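Glyoxalase 3 (PDB 4LRU) converts methylglyoxal to D-lactate in a single step that needs no glutathione, and so detoxifies the methylglyoxal that Candida albicans itself produces. Local coordinates at residues P156-K161 with G214-G219. Residues are numbered along the deposited sequence; the frame is centred on the assembly and turned at random.
Sequences PLIKGK and GRIVTG
Ile216, on the strand 216-219 of the central sheet in this DJ-1 superfamily fold, meets with its CD1 methyl the side chains of Leu157, Ile158 and Lys161, which come from two overlapping beta turns of the loop 156-161. The contact is apolar and rests on that single methyl. CG1 of Ile216 lies opposite the carbonyl carbon (chi1 -57°) and the chain is extended beyond it (chi2 173°), which carries CD1 well out from the strand towards the loop. The aliphatic part of Lys161 runs across the isoleucine at roughly a right angle, and its CG comes within 3.7 Å of Ile216 CD1. A bend at chi2, -65°, folds the lysine chain round the methyl, with CE still 4.0 Å from Ile216 CD1, while NZ turns away from it. Leu157 meets the same methyl through one branch, CD2 lying 3.9 Å from Ile216 CD1, the two side chains running past each other in opposite senses. Ile158 adds a looser touch through its CG2 branch, 4.2 Å from Ile216 CD1.

The loop owes its shape to a type I turn from Pro156 to Lys159 that overlaps a type II turn from Ile158 to Lys161, the two sharing Ile158 and Lys159. Their closing bonds are Lys159 N to Pro156 O and Lys161 N to Ile158 O, and Gly160 takes the positive phi of the second turn. Tyr129 of helix 119-130 touches Leu157, Lys161 and Ile216, so that helix, loop and strand all meet at this tyrosine, away from the residues assigned to the active site. The ends of Lys161 and Arg215, probably both positively charged, keep apart, with Lys161 NZ 6.9 Å from Arg215 NH2.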
loop_
_atom_site.group_PDB
_atom_site.type_symbol
_atom_site.label_atom_id
_atom_site.label_comp_id
_atom_site.label_asym_id
_atom_site.label_seq_id
_atom_site.Cartn_x
_atom_site.Cartn_y
_atom_site.Cartn_z
ATOM N N PRO A 156 -5.502 -17.890 5.618
ATOM C CA PRO A 156 -4.960 -16.588 5.273
ATOM C C PRO A 156 -5.037 -16.328 3.775
ATOM O O PRO A 156 -4.750 -17.221 2.962
ATOM C CB PRO A 156 -3.513 -16.681 5.749
ATOM C CG PRO A 156 -3.596 -17.599 6.926
ATOM C CD PRO A 156 -4.641 -18.620 6.567
ATOM N N LEU A 157 -5.468 -15.130 3.417
ATOM C CA LEU A 157 -5.629 -14.772 2.019
ATOM C C LEU A 157 -4.368 -15.033 1.177
ATOM O O LEU A 157 -4.463 -15.440 0.020
ATOM C CB LEU A 157 -6.052 -13.314 1.918
ATOM C CG LEU A 157 -6.520 -12.900 0.517
ATOM C CD1 LEU A 157 -7.625 -11.860 0.628
ATOM C CD2 LEU A 157 -5.371 -12.354 -0.295
ATOM N N ILE A 158 -3.191 -14.809 1.757
ATOM C CA ILE A 158 -1.945 -15.061 1.042
ATOM C C ILE A 158 -1.287 -16.391 1.352
ATOM O O ILE A 158 -0.163 -16.627 0.924
ATOM C CB ILE A 158 -0.923 -13.922 1.204
ATOM C CG1 ILE A 158 -0.469 -13.770 2.663
ATOM C CG2 ILE A 158 -1.503 -12.642 0.647
ATOM C CD1 ILE A 158 0.726 -12.846 2.848
ATOM N N LYS A 159 -1.983 -17.289 2.033
ATOM C CA LYS A 159 -1.430 -18.630 2.248
ATOM C C LYS A 159 -1.116 -19.259 0.898
ATOM O O LYS A 159 -1.968 -19.301 0.027
ATOM C CB LYS A 159 -2.395 -19.542 3.016
ATOM C CG LYS A 159 -1.816 -20.921 3.298
ATOM C CD LYS A 159 -2.649 -21.717 4.288
ATOM C CE LYS A 159 -2.058 -23.083 4.623
ATOM N NZ LYS A 159 -0.728 -22.994 5.290
ATOM N N GLY A 160 0.104 -19.752 0.732
ATOM C CA GLY A 160 0.475 -20.462 -0.492
ATOM C C GLY A 160 0.711 -19.553 -1.695
ATOM O O GLY A 160 0.909 -20.056 -2.813
ATOM N N LYS A 161 0.712 -18.240 -1.460
ATOM C CA LYS A 161 0.916 -17.230 -2.500
ATOM C C LYS A 161 2.313 -16.639 -2.377
ATOM O O LYS A 161 2.939 -16.688 -1.312
ATOM C CB LYS A 161 -0.104 -16.094 -2.376
ATOM C CG LYS A 161 -1.555 -16.545 -2.431
ATOM C CD LYS A 161 -1.937 -17.143 -3.770
ATOM C CE LYS A 161 -3.460 -17.157 -3.913
ATOM N NZ LYS A 161 -3.943 -18.263 -4.778
ATOM N N GLY A 214 -1.462 -14.472 -9.538
ATOM C CA GLY A 214 -2.860 -14.366 -9.907
ATOM C C GLY A 214 -3.338 -12.937 -9.765
ATOM O O GLY A 214 -2.881 -12.052 -10.486
ATOM N N ARG A 215 -4.235 -12.716 -8.808
ATOM C CA ARG A 215 -4.824 -11.395 -8.574
ATOM C C ARG A 215 -4.271 -10.735 -7.306
ATOM O O ARG A 215 -4.872 -9.826 -6.727
ATOM C CB ARG A 215 -6.358 -11.511 -8.541
ATOM C CG ARG A 215 -6.959 -11.804 -9.921
ATOM C CD ARG A 215 -8.427 -12.185 -9.864
ATOM N NE ARG A 215 -8.634 -13.417 -9.115
ATOM C CZ ARG A 215 -9.153 -13.477 -7.895
ATOM N NH1 ARG A 215 -9.570 -12.369 -7.290
ATOM N NH2 ARG A 215 -9.256 -14.643 -7.275
ATOM N N ILE A 216 -3.091 -11.182 -6.896
ATOM C CA ILE A 216 -2.341 -10.511 -5.834
ATOM C C ILE A 216 -1.072 -9.935 -6.441
ATOM O O ILE A 216 -0.288 -10.657 -7.055
ATOM C CB ILE A 216 -1.959 -11.495 -4.729
ATOM C CG1 ILE A 216 -3.224 -12.147 -4.172
ATOM C CG2 ILE A 216 -1.177 -10.781 -3.639
ATOM C CD1 ILE A 216 -2.965 -13.263 -3.195
ATOM N N VAL A 217 -0.889 -8.631 -6.279
ATOM C CA VAL A 217 0.263 -7.938 -6.857
ATOM C C VAL A 217 0.946 -7.117 -5.774
ATOM O O VAL A 217 0.316 -6.301 -5.094
ATOM C CB VAL A 217 -0.151 -7.021 -8.020
ATOM C CG1 VAL A 217 1.059 -6.330 -8.612
ATOM C CG2 VAL A 217 -0.894 -7.811 -9.077
ATOM N N THR A 218 2.236 -7.349 -5.585
ATOM C CA THR A 218 2.972 -6.588 -4.588
ATOM C C THR A 218 4.258 -6.019 -5.166
ATOM O O THR A 218 4.806 -6.556 -6.127
ATOM C CB THR A 218 3.305 -7.467 -3.368
ATOM O OG1 THR A 218 3.870 -8.713 -3.795
ATOM C CG2 THR A 218 2.042 -7.762 -2.559
ATOM N N GLY A 219 4.738 -4.932 -4.555
ATOM C CA GLY A 219 6.009 -4.308 -4.925
ATOM C C GLY A 219 6.850 -3.946 -3.719
ATOM O O GLY A 219 6.357 -3.884 -2.592
#